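Local structure of ATP-dependent protease (7CAY) at residues A[13-21]-A[159-169]; A[44-52]-A[63-72]. The protein probably recognises and binds protein substrates, being homologous to the N-terminal substrate-binding domain of the ATP-dependent Lon protease. All coordinates share one frame; numbering follows the deposited sequence.

Contact 1 (A[13-21]-A[159-169]); sequences LHSVLLPGA and WRLAELLPLSE
Pro19 sets its CD-CG edge over one face of the Trp159 indole, with CD 3.5 Å from the centroid of the six-membered ring and only 10° off the ring normal, a CH-pi contact. The neighbouring CG settles toward the fusion of the two rings, 3.5 Å from CE2 of Trp159, so two carbons of the pyrrolidine share the aromatic surface. The indole NE1 is hydrogen-bonded to Asp116, outside the two segments, which would hold the ring in this orientation. Beside this CH-pi contact Leu18 points its side chain at the helix: CD1 rests against CB of Ala162 at 3.7 Å and also meets the backbone at Glu163.

Residues 18-21 form a type II turn with Gly20 at its positive-phi position, and helix 154-164 reads the turn through Arg160. The arginine starts away from the turn, but bends at chi2 (-61°) and again at chi3 and so swings its guanidinium back. NH1 donates to the carbonyl O of Pro19 at 2.6 Å, in the carbonyl plane and on a lone pair. On the other branch NH2 makes a salt bridge to OE1 of Glu163, whose extended chain brings the carboxylate against CB of Ala21.

At the far end Glu169, the first residue of helix 169-177, folds back at chi2. Its OE2 accepts the backbone N-H of Val16 at 2.8 Å, almost along the C-O axis, while OE2 and CD also pass close to CA and CB of Ser15.

The chemistry is thus divided: an apolar middle of proline, leucine and indole, and at each end a charged side chain gripping loop backbone. Because Glu163 also holds Arg160, the arginine's charge is probably balanced locally while it binds the turn.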
loop_
_atom_site.group_PDB
_atom_site.type_symbol
_atom_site.label_atom_id
_atom_site.label_comp_id
_atom_site.label_asym_id
_atom_site.label_seq_id
_atom_site.Cartn_x
_atom_site.Cartn_y
_atom_site.Cartn_z
ATOM N N LEU A 13 -3.242 -9.478 0.208
ATOM C CA LEU A 13 -2.292 -9.594 1.305
ATOM C C LEU A 13 -3.011 -9.439 2.637
ATOM O O LEU A 13 -4.001 -8.711 2.747
ATOM C CB LEU A 13 -1.170 -8.549 1.206
ATOM C CG LEU A 13 -0.265 -8.545 -0.029
ATOM C CD1 LEU A 13 1.003 -7.788 0.283
ATOM C CD2 LEU A 13 0.066 -9.947 -0.503
ATOM N N HIS A 14 -2.493 -10.125 3.656
ATOM C CA HIS A 14 -3.032 -10.051 5.010
ATOM C C HIS A 14 -2.548 -8.827 5.770
ATOM O O HIS A 14 -2.638 -8.794 7.003
ATOM C CB HIS A 14 -2.681 -11.323 5.785
ATOM C CG HIS A 14 -3.418 -12.537 5.313
ATOM N ND1 HIS A 14 -4.687 -12.852 5.750
ATOM C CD2 HIS A 14 -3.069 -13.510 4.440
ATOM C CE1 HIS A 14 -5.084 -13.971 5.171
ATOM N NE2 HIS A 14 -4.122 -14.390 4.369
ATOM N N SER A 15 -2.043 -7.827 5.056
ATOM C CA SER A 15 -1.562 -6.593 5.657
ATOM C C SER A 15 -1.584 -5.513 4.590
ATOM O O SER A 15 -1.233 -5.772 3.437
ATOM C CB SER A 15 -0.151 -6.760 6.223
ATOM O OG SER A 15 0.736 -7.204 5.212
ATOM N N VAL A 16 -2.005 -4.308 4.973
ATOM C CA VAL A 16 -2.054 -3.224 4.002
ATOM C C VAL A 16 -0.633 -2.779 3.667
ATOM O O VAL A 16 0.298 -2.900 4.479
ATOM C CB VAL A 16 -2.899 -2.044 4.521
ATOM C CG1 VAL A 16 -4.105 -2.556 5.297
ATOM C CG2 VAL A 16 -2.063 -1.099 5.368
ATOM N N LEU A 17 -0.458 -2.289 2.447
ATOM C CA LEU A 17 0.804 -1.718 2.003
ATOM C C LEU A 17 0.678 -0.200 2.023
ATOM O O LEU A 17 -0.128 0.369 1.279
ATOM C CB LEU A 17 1.170 -2.211 0.604
ATOM C CG LEU A 17 2.473 -1.631 0.052
ATOM C CD1 LEU A 17 3.638 -1.948 0.981
ATOM C CD2 LEU A 17 2.739 -2.159 -1.346
ATOM N N LEU A 18 1.451 0.444 2.878
ATOM C CA LEU A 18 1.397 1.893 2.939
ATOM C C LEU A 18 2.219 2.497 1.801
ATOM O O LEU A 18 3.174 1.880 1.322
ATOM C CB LEU A 18 1.923 2.388 4.280
ATOM C CG LEU A 18 1.272 1.755 5.511
ATOM C CD1 LEU A 18 1.914 2.280 6.783
ATOM C CD2 LEU A 18 -0.225 2.009 5.518
ATOM N N PRO A 19 1.850 3.691 1.336
ATOM C CA PRO A 19 2.627 4.331 0.269
ATOM C C PRO A 19 4.064 4.584 0.703
ATOM O O PRO A 19 4.331 4.992 1.835
ATOM C CB PRO A 19 1.872 5.642 0.020
ATOM C CG PRO A 19 0.479 5.361 0.478
ATOM C CD PRO A 19 0.623 4.441 1.652
ATOM N N GLY A 20 4.994 4.328 -0.214
ATOM C CA GLY A 20 6.404 4.526 0.061
ATOM C C GLY A 20 7.042 3.367 0.800
ATOM O O GLY A 20 8.253 3.147 0.697
ATOM N N ALA A 21 6.237 2.616 1.549
ATOM C CA ALA A 21 6.746 1.467 2.277
ATOM C C ALA A 21 7.072 0.327 1.317
ATOM O O ALA A 21 6.602 0.282 0.176
ATOM C CB ALA A 21 5.735 1.001 3.324
ATOM N N TRP A 159 2.742 8.586 6.670
ATOM C CA TRP A 159 2.968 7.234 6.174
ATOM C C TRP A 159 4.106 6.527 6.899
ATOM O O TRP A 159 4.132 5.294 6.925
ATOM C CB TRP A 159 3.256 7.257 4.669
ATOM C CG TRP A 159 2.100 7.697 3.799
ATOM C CD1 TRP A 159 2.147 8.596 2.773
ATOM C CD2 TRP A 159 0.738 7.249 3.874
ATOM N NE1 TRP A 159 0.903 8.741 2.210
ATOM C CE2 TRP A 159 0.020 7.925 2.866
ATOM C CE3 TRP A 159 0.055 6.344 4.698
ATOM C CZ2 TRP A 159 -1.343 7.723 2.657
ATOM C CZ3 TRP A 159 -1.296 6.153 4.493
ATOM C CH2 TRP A 159 -1.982 6.838 3.481
ATOM N N ARG A 160 5.044 7.271 7.487
ATOM C CA ARG A 160 6.197 6.642 8.123
ATOM C C ARG A 160 5.880 6.203 9.548
ATOM O O ARG A 160 6.218 5.083 9.948
ATOM C CB ARG A 160 7.395 7.592 8.105
ATOM C CG ARG A 160 7.948 7.850 6.714
ATOM C CD ARG A 160 8.437 6.569 6.057
ATOM N NE ARG A 160 7.954 6.455 4.685
ATOM C CZ ARG A 160 6.922 5.700 4.320
ATOM N NH1 ARG A 160 6.547 5.656 3.050
ATOM N NH2 ARG A 160 6.270 4.981 5.223
ATOM N N LEU A 161 5.247 7.081 10.333
ATOM C CA LEU A 161 4.837 6.700 11.682
ATOM C C LEU A 161 3.866 5.529 11.650
ATOM O O LEU A 161 3.958 4.612 12.477
ATOM C CB LEU A 161 4.211 7.894 12.400
ATOM C CG LEU A 161 5.163 8.888 13.062
ATOM C CD1 LEU A 161 4.370 9.935 13.823
ATOM C CD2 LEU A 161 6.118 8.156 13.987
ATOM N N ALA A 162 2.931 5.544 10.697
ATOM C CA ALA A 162 1.994 4.436 10.544
ATOM C C ALA A 162 2.714 3.115 10.322
ATOM O O ALA A 162 2.254 2.069 10.792
ATOM C CB ALA A 162 1.040 4.725 9.386
ATOM N N GLU A 163 3.846 3.142 9.620
ATOM C CA GLU A 163 4.599 1.921 9.359
ATOM C C GLU A 163 5.356 1.451 10.597
ATOM O O GLU A 163 5.355 0.255 10.908
ATOM C CB GLU A 163 5.561 2.152 8.194
ATOM C CG GLU A 163 6.287 0.910 7.714
ATOM C CD GLU A 163 7.247 1.203 6.578
ATOM O OE1 GLU A 163 7.215 2.335 6.049
ATOM O OE2 GLU A 163 8.036 0.303 6.219
ATOM N N LEU A 164 5.991 2.374 11.323
ATOM C CA LEU A 164 6.847 1.986 12.441
ATOM C C LEU A 164 6.046 1.667 13.698
ATOM O O LEU A 164 6.383 0.726 14.423
ATOM C CB LEU A 164 7.862 3.092 12.728
ATOM C CG LEU A 164 9.277 2.918 12.168
ATOM C CD1 LEU A 164 9.246 2.485 10.712
ATOM C CD2 LEU A 164 10.063 4.213 12.323
ATOM N N LEU A 165 4.996 2.434 13.976
ATOM C CA LEU A 165 4.235 2.248 15.200
ATOM C C LEU A 165 3.402 0.967 15.133
ATOM O O LEU A 165 2.877 0.611 14.076
ATOM C CB LEU A 165 3.327 3.447 15.446
ATOM C CG LEU A 165 4.023 4.664 16.055
ATOM C CD1 LEU A 165 3.279 5.944 15.726
ATOM C CD2 LEU A 165 4.150 4.494 17.563
ATOM N N PRO A 166 3.263 0.257 16.261
ATOM C CA PRO A 166 2.579 -1.057 16.271
ATOM C C PRO A 166 1.068 -0.919 16.154
ATOM O O PRO A 166 0.312 -1.137 17.104
ATOM C CB PRO A 166 3.006 -1.639 17.621
ATOM C CG PRO A 166 3.206 -0.450 18.495
ATOM C CD PRO A 166 3.744 0.640 17.605
ATOM N N LEU A 167 0.624 -0.552 14.960
ATOM C CA LEU A 167 -0.788 -0.357 14.686
ATOM C C LEU A 167 -1.415 -1.647 14.175
ATOM O O LEU A 167 -0.759 -2.470 13.529
ATOM C CB LEU A 167 -0.986 0.751 13.655
ATOM C CG LEU A 167 -0.393 2.129 13.948
ATOM C CD1 LEU A 167 -0.585 3.035 12.743
ATOM C CD2 LEU A 167 -1.023 2.742 15.189
ATOM N N SER A 168 -2.703 -1.812 14.464
ATOM C CA SER A 168 -3.437 -2.943 13.924
ATOM C C SER A 168 -3.659 -2.754 12.427
ATOM O O SER A 168 -3.659 -1.634 11.910
ATOM C CB SER A 168 -4.783 -3.110 14.631
ATOM O OG SER A 168 -5.735 -2.178 14.148
ATOM N N GLU A 169 -3.849 -3.875 11.727
ATOM C CA GLU A 169 -4.092 -3.805 10.290
ATOM C C GLU A 169 -5.359 -3.021 9.977
ATOM O O GLU A 169 -5.448 -2.380 8.924
ATOM C CB GLU A 169 -4.170 -5.211 9.696
ATOM C CG GLU A 169 -2.815 -5.847 9.462
ATOM C CD GLU A 169 -1.796 -4.847 8.959
ATOM O OE1 GLU A 169 -0.865 -4.512 9.721
ATOM O OE2 GLU A 169 -1.933 -4.377 7.811
#

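Contact 2 (A[44-52]-A[63-72]); sequences SSFGVCLIL and PAAYGTEVRI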
loop_
_atom_site.group_PDB
_atom_site.type_symbol
_atom_site.label_atom_id
_atom_site.label_comp_id
_atom_site.label_asym_id
_atom_site.label_seq_id
_atom_site.Cartn_x
_atom_site.Cartn_y
_atom_site.Cartn_z
ATOM N N SER A 44 2.072 -2.483 -17.475
ATOM C CA SER A 44 1.026 -2.111 -16.534
ATOM C C SER A 44 1.327 -2.700 -15.163
ATOM O O SER A 44 1.824 -3.823 -15.046
ATOM C CB SER A 44 -0.337 -2.597 -17.026
ATOM O OG SER A 44 -0.605 -3.916 -16.578
ATOM N N SER A 45 1.029 -1.931 -14.123
ATOM C CA SER A 45 1.306 -2.351 -12.762
ATOM C C SER A 45 0.126 -3.144 -12.203
ATOM O O SER A 45 -0.866 -3.408 -12.888
ATOM C CB SER A 45 1.610 -1.135 -11.887
ATOM O OG SER A 45 0.500 -0.253 -11.848
ATOM N N PHE A 46 0.244 -3.538 -10.939
ATOM C CA PHE A 46 -0.859 -4.113 -10.186
ATOM C C PHE A 46 -0.885 -3.469 -8.805
ATOM O O PHE A 46 -0.051 -2.618 -8.476
ATOM C CB PHE A 46 -0.751 -5.643 -10.104
ATOM C CG PHE A 46 0.474 -6.139 -9.387
ATOM C CD1 PHE A 46 1.647 -6.383 -10.079
ATOM C CD2 PHE A 46 0.442 -6.386 -8.023
ATOM C CE1 PHE A 46 2.772 -6.851 -9.421
ATOM C CE2 PHE A 46 1.562 -6.851 -7.360
ATOM C CZ PHE A 46 2.730 -7.082 -8.061
ATOM N N GLY A 47 -1.860 -3.874 -7.989
ATOM C CA GLY A 47 -2.049 -3.281 -6.687
ATOM C C GLY A 47 -2.134 -4.332 -5.598
ATOM O O GLY A 47 -2.353 -5.516 -5.853
ATOM N N VAL A 48 -1.956 -3.869 -4.365
ATOM C CA VAL A 48 -2.019 -4.711 -3.175
ATOM C C VAL A 48 -3.192 -4.241 -2.328
ATOM O O VAL A 48 -3.262 -3.064 -1.951
ATOM C CB VAL A 48 -0.709 -4.665 -2.374
ATOM C CG1 VAL A 48 -0.965 -5.036 -0.925
ATOM C CG2 VAL A 48 0.320 -5.593 -2.996
ATOM N N CYS A 49 -4.112 -5.156 -2.036
ATOM C CA CYS A 49 -5.263 -4.877 -1.190
ATOM C C CYS A 49 -5.277 -5.835 -0.008
ATOM O O CYS A 49 -5.039 -7.035 -0.167
ATOM C CB CYS A 49 -6.574 -5.007 -1.968
ATOM S SG CYS A 49 -7.010 -3.562 -2.950
ATOM N N LEU A 50 -5.553 -5.297 1.174
ATOM C CA LEU A 50 -5.819 -6.140 2.329
ATOM C C LEU A 50 -7.141 -6.879 2.135
ATOM O O LEU A 50 -8.164 -6.264 1.813
ATOM C CB LEU A 50 -5.859 -5.291 3.598
ATOM C CG LEU A 50 -6.375 -5.990 4.856
ATOM C CD1 LEU A 50 -5.322 -6.926 5.426
ATOM C CD2 LEU A 50 -6.828 -4.978 5.896
ATOM N N ILE A 51 -7.119 -8.202 2.318
ATOM C CA ILE A 51 -8.322 -9.017 2.146
ATOM C C ILE A 51 -9.079 -9.133 3.461
ATOM O O ILE A 51 -8.609 -8.684 4.514
ATOM C CB ILE A 51 -8.003 -10.421 1.589
ATOM C CG1 ILE A 51 -6.578 -10.869 1.946
ATOM C CG2 ILE A 51 -8.241 -10.466 0.089
ATOM C CD1 ILE A 51 -6.362 -11.217 3.409
ATOM N N LEU A 52 -10.264 -9.730 3.406
ATOM C CA LEU A 52 -11.055 -9.964 4.605
ATOM C C LEU A 52 -11.914 -11.203 4.381
ATOM O O LEU A 52 -13.110 -11.221 4.675
ATOM C CB LEU A 52 -11.914 -8.749 4.958
ATOM C CG LEU A 52 -11.877 -7.522 4.043
ATOM C CD1 LEU A 52 -13.264 -7.195 3.530
ATOM C CD2 LEU A 52 -11.273 -6.322 4.759
ATOM N N PRO A 63 -11.603 -7.869 -1.634
ATOM C CA PRO A 63 -10.598 -6.955 -1.093
ATOM C C PRO A 63 -11.249 -5.818 -0.315
ATOM O O PRO A 63 -12.465 -5.626 -0.333
ATOM C CB PRO A 63 -9.902 -6.432 -2.350
ATOM C CG PRO A 63 -11.002 -6.394 -3.357
ATOM C CD PRO A 63 -11.890 -7.584 -3.052
ATOM N N ALA A 64 -10.404 -5.062 0.379
ATOM C CA ALA A 64 -10.867 -3.852 1.034
ATOM C C ALA A 64 -11.144 -2.770 -0.009
ATOM O O ALA A 64 -10.757 -2.876 -1.176
ATOM C CB ALA A 64 -9.841 -3.372 2.058
ATOM N N ALA A 65 -11.829 -1.711 0.428
ATOM C CA ALA A 65 -12.217 -0.649 -0.493
ATOM C C ALA A 65 -11.029 0.168 -0.982
ATOM O O ALA A 65 -11.143 0.855 -2.004
ATOM C CB ALA A 65 -13.242 0.274 0.167
ATOM N N TYR A 66 -9.894 0.114 -0.286
ATOM C CA TYR A 66 -8.715 0.886 -0.650
ATOM C C TYR A 66 -7.511 -0.033 -0.800
ATOM O O TYR A 66 -7.373 -1.015 -0.066
ATOM C CB TYR A 66 -8.416 1.973 0.390
ATOM C CG TYR A 66 -9.308 3.188 0.282
ATOM C CD1 TYR A 66 -10.611 3.165 0.762
ATOM C CD2 TYR A 66 -8.843 4.363 -0.296
ATOM C CE1 TYR A 66 -11.429 4.276 0.664
ATOM C CE2 TYR A 66 -9.653 5.480 -0.395
ATOM C CZ TYR A 66 -10.945 5.430 0.085
ATOM O OH TYR A 66 -11.757 6.539 -0.015
ATOM N N GLY A 67 -6.646 0.295 -1.759
ATOM C CA GLY A 67 -5.429 -0.453 -1.996
ATOM C C GLY A 67 -4.300 0.475 -2.399
ATOM O O GLY A 67 -4.482 1.687 -2.518
ATOM N N THR A 68 -3.128 -0.120 -2.616
ATOM C CA THR A 68 -1.918 0.635 -2.924
ATOM C C THR A 68 -1.259 0.055 -4.166
ATOM O O THR A 68 -0.954 -1.141 -4.208
ATOM C CB THR A 68 -0.939 0.612 -1.747
ATOM O OG1 THR A 68 -1.594 1.084 -0.563
ATOM C CG2 THR A 68 0.247 1.497 -2.037
ATOM N N GLU A 69 -1.040 0.901 -5.169
ATOM C CA GLU A 69 -0.307 0.479 -6.354
ATOM C C GLU A 69 1.154 0.224 -6.004
ATOM O O GLU A 69 1.743 0.929 -5.180
ATOM C CB GLU A 69 -0.408 1.540 -7.450
ATOM C CG GLU A 69 0.180 1.107 -8.784
ATOM C CD GLU A 69 0.267 2.241 -9.784
ATOM O OE1 GLU A 69 0.715 3.345 -9.402
ATOM O OE2 GLU A 69 -0.119 2.030 -10.954
ATOM N N VAL A 70 1.741 -0.790 -6.633
ATOM C CA VAL A 70 3.114 -1.185 -6.348
ATOM C C VAL A 70 3.994 -0.867 -7.546
ATOM O O VAL A 70 3.549 -0.869 -8.700
ATOM C CB VAL A 70 3.228 -2.681 -5.981
ATOM C CG1 VAL A 70 2.304 -3.023 -4.826
ATOM C CG2 VAL A 70 2.931 -3.558 -7.189
ATOM N N ARG A 71 5.257 -0.574 -7.255
ATOM C CA ARG A 71 6.322 -0.558 -8.244
ATOM C C ARG A 71 7.258 -1.718 -7.941
ATOM O O ARG A 71 7.700 -1.878 -6.797
ATOM C CB ARG A 71 7.093 0.765 -8.227
ATOM C CG ARG A 71 8.248 0.793 -9.216
ATOM C CD ARG A 71 9.038 2.090 -9.165
ATOM N NE ARG A 71 9.763 2.256 -7.908
ATOM C CZ ARG A 71 9.585 3.272 -7.069
ATOM N NH1 ARG A 71 8.709 4.227 -7.355
ATOM N NH2 ARG A 71 10.293 3.340 -5.947
ATOM N N ILE A 72 7.546 -2.532 -8.955
ATOM C CA ILE A 72 8.401 -3.703 -8.771
ATOM C C ILE A 72 9.843 -3.203 -8.754
ATOM O O ILE A 72 10.411 -2.874 -9.798
ATOM C CB ILE A 72 8.179 -4.759 -9.857
ATOM C CG1 ILE A 72 6.740 -4.712 -10.378
ATOM C CG2 ILE A 72 8.482 -6.145 -9.315
ATOM C CD1 ILE A 72 5.697 -5.104 -9.354
#
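Main-chain hydrogen bonds join strand 47-51 to strand 66-72 as antiparallel neighbours. Val48 and Thr68 form a hydrogen-bonded pair, with Val48 N to Thr68 O at 2.9 Å and Thr68 N to Val48 O at 3.0 Å. One step outward Val70 N donates to Phe46 O with an N-H...O angle of 168°. Before the chain turns its corner at Ala65, residues 63-64 pair with the far end of strand 47-51, where Ala64 N donates to Leu50 O at 2.9 Å.

Apolar packing follows on both sides of the sheet. Val70 puts CG2 over one face of the Phe46 ring, 3.7 Å from the centroid and displaced toward the rim. The phenylalanine can meet it because chi1 of 62° sets CG between its own N and carbonyl carbon, folding the ring back toward the partner strand; Phe11 of strand 6-13 stacks with the same ring. The other branch of Val70, CG1, crosses CG2 of Val48 at 3.7 Å, and Ile72 brings CD1 to the ring at CE1 and CZ. Cys49 lies on the other face, with CB against CB of Pro63 and SG beside CA of Gly67.

Polar side chains meet at Ser45 and Glu69. OG of Ser45 donates to OE2 of Glu69 from above the carboxylate plane. That buried carboxylate is gripped further by Arg91 through OE2 and by Thr90 through OE1, so its negative charge is probably well compensated.

Strand 47-51 also pairs in parallel with strand 6-13, and strand 66-74 with strand 83-100 in antiparallel fashion. The arrangement is that of two interior strands in the mixed beta-sheet of the Lon N-terminal substrate-binding domain, a member of the PUA clan.

From the N terminus, strand 6-13 runs into the loop 13-21, which waits 138 residues for its partner: contact 1 closes that long loop only when helix 154-164 and the start of helix 169-177 arrive. Contact 2, a short closure between 44-52 and 63-72, is nested wholly inside it. The two centres lie about 13 Å apart and the contacts touch directly. Leu13 N is probably bonded to Cys49 O at 3.1 Å, as part of the parallel pairing of strands 6-13 and 47-51, and Leu17 O probably accepts from Thr68 OG1. Contact 2 thus pairs neighbouring strands of the beta-sheet, and contact 1 joins the loop between strands 6-13 and 22-27 to helices 154-164 and 169-177.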